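Long-range contact in CELL WALL surface anchor family protein (Streptococcus pneumoniae, PDB 2WW8), which forms the adhesin of the pneumococcal pilus and probably attaches the bacterium to host cells through an integrin-like domain: residues L272-T286 against S311-K323. Numbering follows the deposited sequence.
Sequences LVTYASTIFDGTEFT and SFTTNTKDYSYLK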
ATOM      1  N   LEU A 272      -5.711  -0.502  34.015  1.00 15.57           N
ATOM      2  CA  LEU A 272      -5.483   0.942  34.075  1.00 13.99           C
ATOM      3  C   LEU A 272      -6.336   1.460  35.223  1.00 13.58           C
ATOM      4  O   LEU A 272      -7.557   1.193  35.312  1.00 11.16           O
ATOM      5  CB  LEU A 272      -5.897   1.604  32.740  1.00 13.49           C
ATOM      6  CG  LEU A 272      -6.037   3.151  32.811  1.00 18.38           C
ATOM      7  CD1 LEU A 272      -4.643   3.798  33.033  1.00 18.25           C
ATOM      8  CD2 LEU A 272      -6.752   3.630  31.508  1.00 14.98           C
ATOM      9  N   VAL A 273      -5.671   2.151  36.143  1.00 13.17           N
ATOM     10  CA  VAL A 273      -6.368   2.785  37.249  1.00 11.73           C
ATOM     11  C   VAL A 273      -6.021   4.274  37.182  1.00 13.67           C
ATOM     12  O   VAL A 273      -4.858   4.654  37.409  1.00 14.91           O
ATOM     13  CB  VAL A 273      -5.957   2.216  38.618  1.00 11.58           C
ATOM     14  CG1 VAL A 273      -6.650   2.973  39.812  1.00 11.56           C
ATOM     15  CG2 VAL A 273      -6.253   0.660  38.716  1.00 13.24           C
ATOM     16  N   THR A 274      -7.037   5.098  36.949  1.00 12.61           N
ATOM     17  CA  THR A 274      -6.878   6.539  37.032  1.00 13.91           C
ATOM     18  C   THR A 274      -7.449   7.051  38.356  1.00 12.58           C
ATOM     19  O   THR A 274      -8.544   6.616  38.777  1.00 13.96           O
ATOM     20  CB  THR A 274      -7.541   7.199  35.837  1.00 13.73           C
ATOM     21  OG1 THR A 274      -6.775   6.838  34.662  1.00 16.78           O
ATOM     22  CG2 THR A 274      -7.530   8.762  35.959  1.00  8.00           C
ATOM     23  N   TYR A 275      -6.718   7.950  39.012  1.00 13.62           N
ATOM     24  CA  TYR A 275      -7.123   8.387  40.367  1.00 14.27           C
ATOM     25  C   TYR A 275      -6.911   9.884  40.617  1.00 13.10           C
ATOM     26  O   TYR A 275      -6.019  10.493  40.029  1.00 12.03           O
ATOM     27  CB  TYR A 275      -6.437   7.637  41.505  1.00 13.60           C
ATOM     28  CG  TYR A 275      -4.964   7.969  41.724  1.00 14.77           C
ATOM     29  CD1 TYR A 275      -3.978   7.430  40.881  1.00 14.00           C
ATOM     30  CD2 TYR A 275      -4.570   8.815  42.756  1.00 14.53           C
ATOM     31  CE1 TYR A 275      -2.623   7.701  41.100  1.00 14.82           C
ATOM     32  CE2 TYR A 275      -3.192   9.067  43.003  1.00 15.46           C
ATOM     33  CZ  TYR A 275      -2.249   8.502  42.181  1.00 19.36           C
ATOM     34  OH  TYR A 275      -0.933   8.842  42.401  1.00 15.18           O
ATOM     35  N   ALA A 276      -7.671  10.402  41.571  1.00 13.45           N
ATOM     36  CA  ALA A 276      -7.381  11.725  42.130  1.00 13.04           C
ATOM     37  C   ALA A 276      -7.928  11.634  43.551  1.00 14.13           C
ATOM     38  O   ALA A 276      -7.258  10.929  44.364  1.00 14.15           O
ATOM     39  CB  ALA A 276      -7.908  12.903  41.253  1.00 10.90           C
ATOM     40  N   SER A 277      -9.028  12.314  43.913  1.00 13.72           N
ATOM     41  CA  SER A 277      -9.561  12.129  45.275  1.00 13.21           C
ATOM     42  C   SER A 277     -10.187  10.746  45.447  1.00 14.20           C
ATOM     43  O   SER A 277     -10.528  10.350  46.567  1.00 14.19           O
ATOM     44  CB  SER A 277     -10.702  13.160  45.572  1.00 14.17           C
ATOM     45  OG  SER A 277     -10.184  14.490  45.502  1.00 14.92           O
ATOM     46  N   THR A 278     -10.452  10.067  44.324  1.00 12.76           N
ATOM     47  CA  THR A 278     -10.966   8.693  44.340  1.00 13.35           C
ATOM     48  C   THR A 278     -10.513   8.066  43.023  1.00 14.51           C
ATOM     49  O   THR A 278      -9.832   8.715  42.211  1.00 13.97           O
ATOM     50  CB  THR A 278     -12.534   8.564  44.570  1.00 15.60           C
ATOM     51  OG1 THR A 278     -12.965   7.182  44.684  1.00 14.51           O
ATOM     52  CG2 THR A 278     -13.252   9.176  43.346  1.00 10.18           C
ATOM     53  N   ILE A 279     -10.857   6.785  42.865  1.00 13.98           N
ATOM     54  CA  ILE A 279     -10.593   6.098  41.618  1.00 16.23           C
ATOM     55  C   ILE A 279     -11.587   6.608  40.563  1.00 15.11           C
ATOM     56  O   ILE A 279     -12.791   6.583  40.781  1.00 16.86           O
ATOM     57  CB  ILE A 279     -10.752   4.548  41.738  1.00 14.91           C
ATOM     58  CG1 ILE A 279      -9.906   3.985  42.888  1.00 19.89           C
ATOM     59  CG2 ILE A 279     -10.561   3.925  40.333  1.00 17.58           C
ATOM     60  CD1 ILE A 279      -8.485   4.427  42.758  1.00 16.74           C
ATOM     61  N   PHE A 280     -11.090   7.076  39.419  1.00 11.14           N
ATOM     62  CA  PHE A 280     -11.959   7.639  38.413  1.00 13.27           C
ATOM     63  C   PHE A 280     -12.548   6.517  37.531  1.00 11.97           C
ATOM     64  O   PHE A 280     -11.969   6.127  36.534  1.00 13.14           O
ATOM     65  CB  PHE A 280     -11.185   8.696  37.568  1.00 12.89           C
ATOM     66  CG  PHE A 280     -11.053  10.018  38.238  1.00 14.21           C
ATOM     67  CD1 PHE A 280     -11.603  10.229  39.525  1.00 15.18           C
ATOM     68  CD2 PHE A 280     -10.391  11.075  37.608  1.00 15.53           C
ATOM     69  CE1 PHE A 280     -11.530  11.478  40.099  1.00 13.85           C
ATOM     70  CE2 PHE A 280     -10.302  12.345  38.204  1.00 11.65           C
ATOM     71  CZ  PHE A 280     -10.909  12.535  39.456  1.00 14.54           C
ATOM     72  N   ASP A 281     -13.680   5.961  37.941  1.00 13.38           N
ATOM     73  CA  ASP A 281     -14.228   4.742  37.367  1.00 15.25           C
ATOM     74  C   ASP A 281     -15.688   4.888  36.954  1.00 15.33           C
ATOM     75  O   ASP A 281     -16.358   3.902  36.605  1.00 15.23           O
ATOM     76  CB  ASP A 281     -14.074   3.547  38.329  1.00 15.13           C
ATOM     77  CG  ASP A 281     -14.934   3.735  39.593  1.00 20.95           C
ATOM     78  OD1 ASP A 281     -15.658   4.765  39.734  1.00 19.60           O
ATOM     79  OD2 ASP A 281     -14.890   2.838  40.454  1.00 24.45           O
ATOM     80  N   GLY A 282     -16.210   6.114  36.983  1.00 15.25           N
ATOM     81  CA  GLY A 282     -17.574   6.315  36.498  1.00 14.86           C
ATOM     82  C   GLY A 282     -18.668   6.237  37.540  1.00 15.13           C
ATOM     83  O   GLY A 282     -19.825   6.604  37.277  1.00 17.02           O
ATOM     84  N   THR A 283     -18.317   5.752  38.727  1.00 16.24           N
ATOM     85  CA  THR A 283     -19.309   5.551  39.787  1.00 16.25           C
ATOM     86  C   THR A 283     -19.599   6.842  40.520  1.00 14.71           C
ATOM     87  O   THR A 283     -18.828   7.809  40.510  1.00 13.94           O
ATOM     88  CB  THR A 283     -18.891   4.486  40.838  1.00 17.65           C
ATOM     89  OG1 THR A 283     -17.633   4.859  41.458  1.00 15.59           O
ATOM     90  CG2 THR A 283     -18.726   3.086  40.155  1.00 20.01           C
ATOM     91  N   GLU A 284     -20.740   6.845  41.199  1.00 14.74           N
ATOM     92  CA  GLU A 284     -21.102   7.993  42.025  1.00 14.23           C
ATOM     93  C   GLU A 284     -20.225   8.079  43.255  1.00 15.06           C
ATOM     94  O   GLU A 284     -19.964   7.053  43.856  1.00 16.92           O
ATOM     95  CB  GLU A 284     -22.571   7.909  42.453  1.00 15.70           C
ATOM     96  CG  GLU A 284     -23.086   9.247  42.931  1.00 16.45           C
ATOM     97  CD  GLU A 284     -24.592   9.211  43.129  1.00 24.74           C
ATOM     98  OE1 GLU A 284     -25.356   9.553  42.215  1.00 27.99           O
ATOM     99  OE2 GLU A 284     -25.030   8.789  44.207  1.00 24.50           O
ATOM    100  N   PHE A 285     -19.729   9.271  43.589  1.00 14.05           N
ATOM    101  CA  PHE A 285     -18.859   9.470  44.738  1.00 14.96           C
ATOM    102  C   PHE A 285     -19.173  10.801  45.402  1.00 13.55           C
ATOM    103  O   PHE A 285     -19.675  11.695  44.727  1.00 14.85           O
ATOM    104  CB  PHE A 285     -17.391   9.422  44.292  1.00 13.17           C
ATOM    105  CG  PHE A 285     -16.457   9.182  45.449  1.00 16.89           C
ATOM    106  CD1 PHE A 285     -16.524   7.967  46.135  1.00 17.77           C
ATOM    107  CD2 PHE A 285     -15.580  10.156  45.882  1.00 13.14           C
ATOM    108  CE1 PHE A 285     -15.719   7.729  47.229  1.00 16.62           C
ATOM    109  CE2 PHE A 285     -14.773   9.948  46.999  1.00 16.50           C
ATOM    110  CZ  PHE A 285     -14.834   8.702  47.663  1.00 12.80           C
ATOM    111  N   THR A 286     -18.852  10.939  46.694  1.00 14.26           N
ATOM    112  CA  THR A 286     -19.043  12.125  47.521  1.00 12.31           C
ATOM    113  C   THR A 286     -17.687  12.492  48.128  1.00 14.31           C
ATOM    114  O   THR A 286     -16.959  11.625  48.681  1.00 14.47           O
ATOM    115  CB  THR A 286     -20.090  11.880  48.600  1.00 13.57           C
ATOM    116  OG1 THR A 286     -21.376  11.632  47.992  1.00 11.98           O
ATOM    117  CG2 THR A 286     -20.271  13.152  49.508  1.00 14.18           C
ATOM    118  N   SER A 311     -20.431  19.382  51.055  1.00 15.79           N
ATOM    119  CA  SER A 311     -20.102  18.149  50.344  1.00 16.83           C
ATOM    120  C   SER A 311     -20.513  18.230  48.897  1.00 16.47           C
ATOM    121  O   SER A 311     -21.349  19.057  48.523  1.00 15.89           O
ATOM    122  CB  SER A 311     -20.739  16.939  51.050  1.00 19.21           C
ATOM    123  OG  SER A 311     -22.106  16.913  50.802  1.00 17.40           O
ATOM    124  N   PHE A 312     -19.937  17.365  48.064  1.00 16.11           N
ATOM    125  CA  PHE A 312     -20.206  17.402  46.640  1.00 14.59           C
ATOM    126  C   PHE A 312     -20.343  15.943  46.210  1.00 16.26           C
ATOM    127  O   PHE A 312     -19.532  15.101  46.635  1.00 13.44           O
ATOM    128  CB  PHE A 312     -19.003  18.018  45.874  1.00 15.02           C
ATOM    129  CG  PHE A 312     -18.746  19.490  46.190  1.00 13.79           C
ATOM    130  CD1 PHE A 312     -19.461  20.499  45.523  1.00 16.35           C
ATOM    131  CD2 PHE A 312     -17.873  19.857  47.202  1.00 13.84           C
ATOM    132  CE1 PHE A 312     -19.250  21.869  45.793  1.00 11.88           C
ATOM    133  CE2 PHE A 312     -17.666  21.211  47.519  1.00 13.22           C
ATOM    134  CZ  PHE A 312     -18.346  22.208  46.806  1.00 13.77           C
ATOM    135  N   THR A 313     -21.339  15.698  45.360  1.00 15.04           N
ATOM    136  CA  THR A 313     -21.626  14.335  44.908  1.00 16.09           C
ATOM    137  C   THR A 313     -21.801  14.322  43.398  1.00 15.52           C
ATOM    138  O   THR A 313     -22.513  15.170  42.825  1.00 15.38           O
ATOM    139  CB  THR A 313     -22.908  13.789  45.536  1.00 14.34           C
ATOM    140  OG1 THR A 313     -22.710  13.792  46.951  1.00 14.32           O
ATOM    141  CG2 THR A 313     -23.154  12.342  45.022  1.00 13.33           C
ATOM    142  N   THR A 314     -21.141  13.383  42.750  1.00 12.95           N
ATOM    143  CA  THR A 314     -21.348  13.253  41.290  1.00 16.10           C
ATOM    144  C   THR A 314     -20.788  11.921  40.802  1.00 14.36           C
ATOM    145  O   THR A 314     -20.116  11.272  41.585  1.00 14.27           O
ATOM    146  CB  THR A 314     -20.634  14.408  40.481  1.00 16.75           C
ATOM    147  OG1 THR A 314     -20.996  14.278  39.083  1.00 24.26           O
ATOM    148  CG2 THR A 314     -19.116  14.372  40.552  1.00 14.71           C
ATOM    149  N   ASN A 315     -21.007  11.527  39.545  1.00 13.69           N
ATOM    150  CA  ASN A 315     -20.255  10.414  38.940  1.00 13.00           C
ATOM    151  C   ASN A 315     -18.889  10.932  38.480  1.00 12.71           C
ATOM    152  O   ASN A 315     -18.780  11.966  37.810  1.00 12.30           O
ATOM    153  CB  ASN A 315     -21.010   9.808  37.736  1.00 13.26           C
ATOM    154  CG  ASN A 315     -22.301   9.098  38.156  1.00 20.21           C
ATOM    155  OD1 ASN A 315     -23.224   9.772  38.586  1.00 19.07           O
ATOM    156  ND2 ASN A 315     -22.369   7.763  38.056  1.00 19.18           N
ATOM    157  N   THR A 316     -17.835  10.171  38.737  1.00 12.38           N
ATOM    158  CA  THR A 316     -16.521  10.581  38.251  1.00 11.69           C
ATOM    159  C   THR A 316     -16.479  10.237  36.778  1.00 10.69           C
ATOM    160  O   THR A 316     -17.352   9.535  36.202  1.00  9.53           O
ATOM    161  CB  THR A 316     -15.377   9.855  39.039  1.00 12.46           C
ATOM    162  OG1 THR A 316     -15.598   8.439  38.892  1.00 16.10           O
ATOM    163  CG2 THR A 316     -15.457  10.183  40.534  1.00 12.30           C
ATOM    164  N   LYS A 317     -15.462  10.749  36.111  1.00 10.43           N
ATOM    165  CA  LYS A 317     -15.257  10.311  34.751  1.00 11.84           C
ATOM    166  C   LYS A 317     -14.758   8.864  34.809  1.00 12.33           C
ATOM    167  O   LYS A 317     -14.055   8.492  35.769  1.00 14.50           O
ATOM    168  CB  LYS A 317     -14.128  11.154  34.116  1.00 14.68           C
ATOM    169  CG  LYS A 317     -14.468  12.598  33.709  1.00 17.18           C
ATOM    170  CD  LYS A 317     -15.645  12.736  32.711  1.00 24.93           C
ATOM    171  CE  LYS A 317     -15.358  12.824  31.247  1.00 27.45           C
ATOM    172  NZ  LYS A 317     -16.470  13.389  30.315  1.00 23.26           N
ATOM    173  N   ASP A 318     -15.084   8.089  33.781  1.00 10.98           N
ATOM    174  CA  ASP A 318     -14.612   6.736  33.736  1.00 12.70           C
ATOM    175  C   ASP A 318     -13.307   6.679  32.946  1.00 12.77           C
ATOM    176  O   ASP A 318     -13.328   6.496  31.730  1.00 14.10           O
ATOM    177  CB  ASP A 318     -15.678   5.798  33.177  1.00 11.06           C
ATOM    178  CG  ASP A 318     -15.228   4.332  33.273  1.00 16.24           C
ATOM    179  OD1 ASP A 318     -14.117   4.037  33.819  1.00 14.09           O
ATOM    180  OD2 ASP A 318     -16.014   3.499  32.759  1.00 17.37           O
ATOM    181  N   TYR A 319     -12.190   6.868  33.654  1.00 12.37           N
ATOM    182  CA  TYR A 319     -10.888   6.772  32.992  1.00 13.88           C
ATOM    183  C   TYR A 319     -10.187   5.495  33.429  1.00 15.43           C
ATOM    184  O   TYR A 319      -8.967   5.444  33.366  1.00 18.34           O
ATOM    185  CB  TYR A 319     -10.072   7.996  33.441  1.00 10.83           C
ATOM    186  CG  TYR A 319     -10.556   9.333  32.835  1.00 13.43           C
ATOM    187  CD1 TYR A 319     -11.051   9.403  31.514  1.00 12.43           C
ATOM    188  CD2 TYR A 319     -10.492  10.520  33.573  1.00 13.32           C
ATOM    189  CE1 TYR A 319     -11.473  10.657  30.940  1.00 16.89           C
ATOM    190  CE2 TYR A 319     -10.886  11.781  33.014  1.00 14.03           C
ATOM    191  CZ  TYR A 319     -11.358  11.816  31.700  1.00 19.79           C
ATOM    192  OH  TYR A 319     -11.766  13.028  31.183  1.00 23.92           O
ATOM    193  N   SER A 320     -10.918   4.499  33.942  1.00 12.65           N
ATOM    194  CA  SER A 320     -10.208   3.304  34.417  1.00 13.12           C
ATOM    195  C   SER A 320     -10.562   2.082  33.563  1.00 14.96           C
ATOM    196  O   SER A 320     -11.555   2.081  32.823  1.00 14.22           O
ATOM    197  CB  SER A 320     -10.441   3.070  35.906  1.00 13.80           C
ATOM    198  OG  SER A 320      -9.848   4.152  36.592  1.00 14.44           O
ATOM    199  N   TYR A 321      -9.681   1.072  33.583  1.00 14.95           N
ATOM    200  CA  TYR A 321     -10.026  -0.192  32.988  1.00 11.99           C
ATOM    201  C   TYR A 321      -9.589  -1.270  33.952  1.00 13.75           C
ATOM    202  O   TYR A 321      -8.430  -1.734  33.940  1.00 13.31           O
ATOM    203  CB  TYR A 321      -9.411  -0.299  31.589  1.00  9.97           C
ATOM    204  CG  TYR A 321     -10.070  -1.428  30.841  1.00 13.45           C
ATOM    205  CD1 TYR A 321      -9.662  -2.760  31.052  1.00 15.58           C
ATOM    206  CD2 TYR A 321     -11.097  -1.181  29.933  1.00 16.63           C
ATOM    207  CE1 TYR A 321     -10.241  -3.814  30.369  1.00 14.80           C
ATOM    208  CE2 TYR A 321     -11.711  -2.234  29.234  1.00 17.80           C
ATOM    209  CZ  TYR A 321     -11.267  -3.518  29.482  1.00 17.52           C
ATOM    210  OH  TYR A 321     -11.888  -4.536  28.829  1.00 14.64           O
ATOM    211  N   LEU A 322     -10.520  -1.647  34.822  1.00 14.41           N
ATOM    212  CA  LEU A 322     -10.139  -2.298  36.077  1.00 15.60           C
ATOM    213  C   LEU A 322     -10.039  -3.827  35.920  1.00 16.63           C
ATOM    214  O   LEU A 322     -10.251  -4.544  36.898  1.00 17.65           O
ATOM    215  CB  LEU A 322     -11.167  -2.018  37.173  1.00 15.07           C
ATOM    216  CG  LEU A 322     -11.186  -0.544  37.555  1.00 16.44           C
ATOM    217  CD1 LEU A 322     -12.342  -0.138  38.503  1.00 15.64           C
ATOM    218  CD2 LEU A 322      -9.828   0.001  37.977  1.00 13.41           C
ATOM    219  N   LYS A 323      -9.748  -4.300  34.708  1.00 16.68           N
ATOM    220  CA  LYS A 323      -9.607  -5.714  34.393  1.00 16.46           C
ATOM    221  C   LYS A 323      -8.312  -5.952  33.584  1.00 17.29           C
ATOM    222  O   LYS A 323      -8.054  -5.271  32.542  1.00 15.07           O
ATOM    223  CB  LYS A 323     -10.842  -6.117  33.607  1.00 17.10           C
ATOM    224  CG  LYS A 323     -11.073  -7.617  33.485  1.00 25.78           C
ATOM    225  CD  LYS A 323     -12.164  -7.956  32.457  1.00 35.77           C
ATOM    226  CE  LYS A 323     -11.571  -8.331  31.108  1.00 38.10           C
ATOM    227  NZ  LYS A 323     -12.592  -8.170  30.037  1.00 44.35           N
TER
HETATM  228  O   HOH W   1     -24.532  11.391  40.259  1.00 35.83           O
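The outermost strand of the five-stranded parallel sheet of what is probably an integrin I-like (von Willebrand A-type) domain, whose magnesium ion is bound by Ser234, Ser236 and Asp387, is joined here to the antiparallel pair of strands 284-286 and 311-315, part of a separate sheet. Leu272 and Tyr321 form an antiparallel hydrogen-bonded pair, and Glu284 to Thr286 run against Thr313 to Asn315. Between these two paired regions, side-chain and backbone bonds tie the strand end and the two loops together. Ser320 OG accepts a nearly straight hydrogen bond (168°) from Thr274 N and donates one to Phe280 O at 2.9 Å. Its chi1 of -65° sets OG anti to the carbonyl carbon, within reach of both. Tyr319 N meets Phe280 O from the opposite face of that carbonyl, so two donors grip one oxygen. Thr274 OG1 donates to Tyr319 O at 2.9 Å from above the carbonyl plane. The Phe280 and Tyr319 side chains run alongside each other, and Phe280 CD2 comes to the edge of the tyrosine ring, near its plane. Thr316 lays CB near Phe280 CD1, while its OG1 accepts from Gly282 N at 3.1 Å and, more bent, from Asp281 N. Asn315 ND2 reaches Gly282 O at 2.9 Å, in both the amide and the carbonyl plane. Farther along, Thr286 OG1 and Thr313 OG1 are bonded at 2.7 Å, and a water bridges Glu284 OE1 to Asn315 OD1. Asp318 OD1 accepts from Ser320 N in an Asx turn, and OD2 forms a salt bridge with Lys337. Buried Ser320 thus serves as both donor and acceptor, fixing the inverse gamma turn centred on Phe280 against the sheet edge.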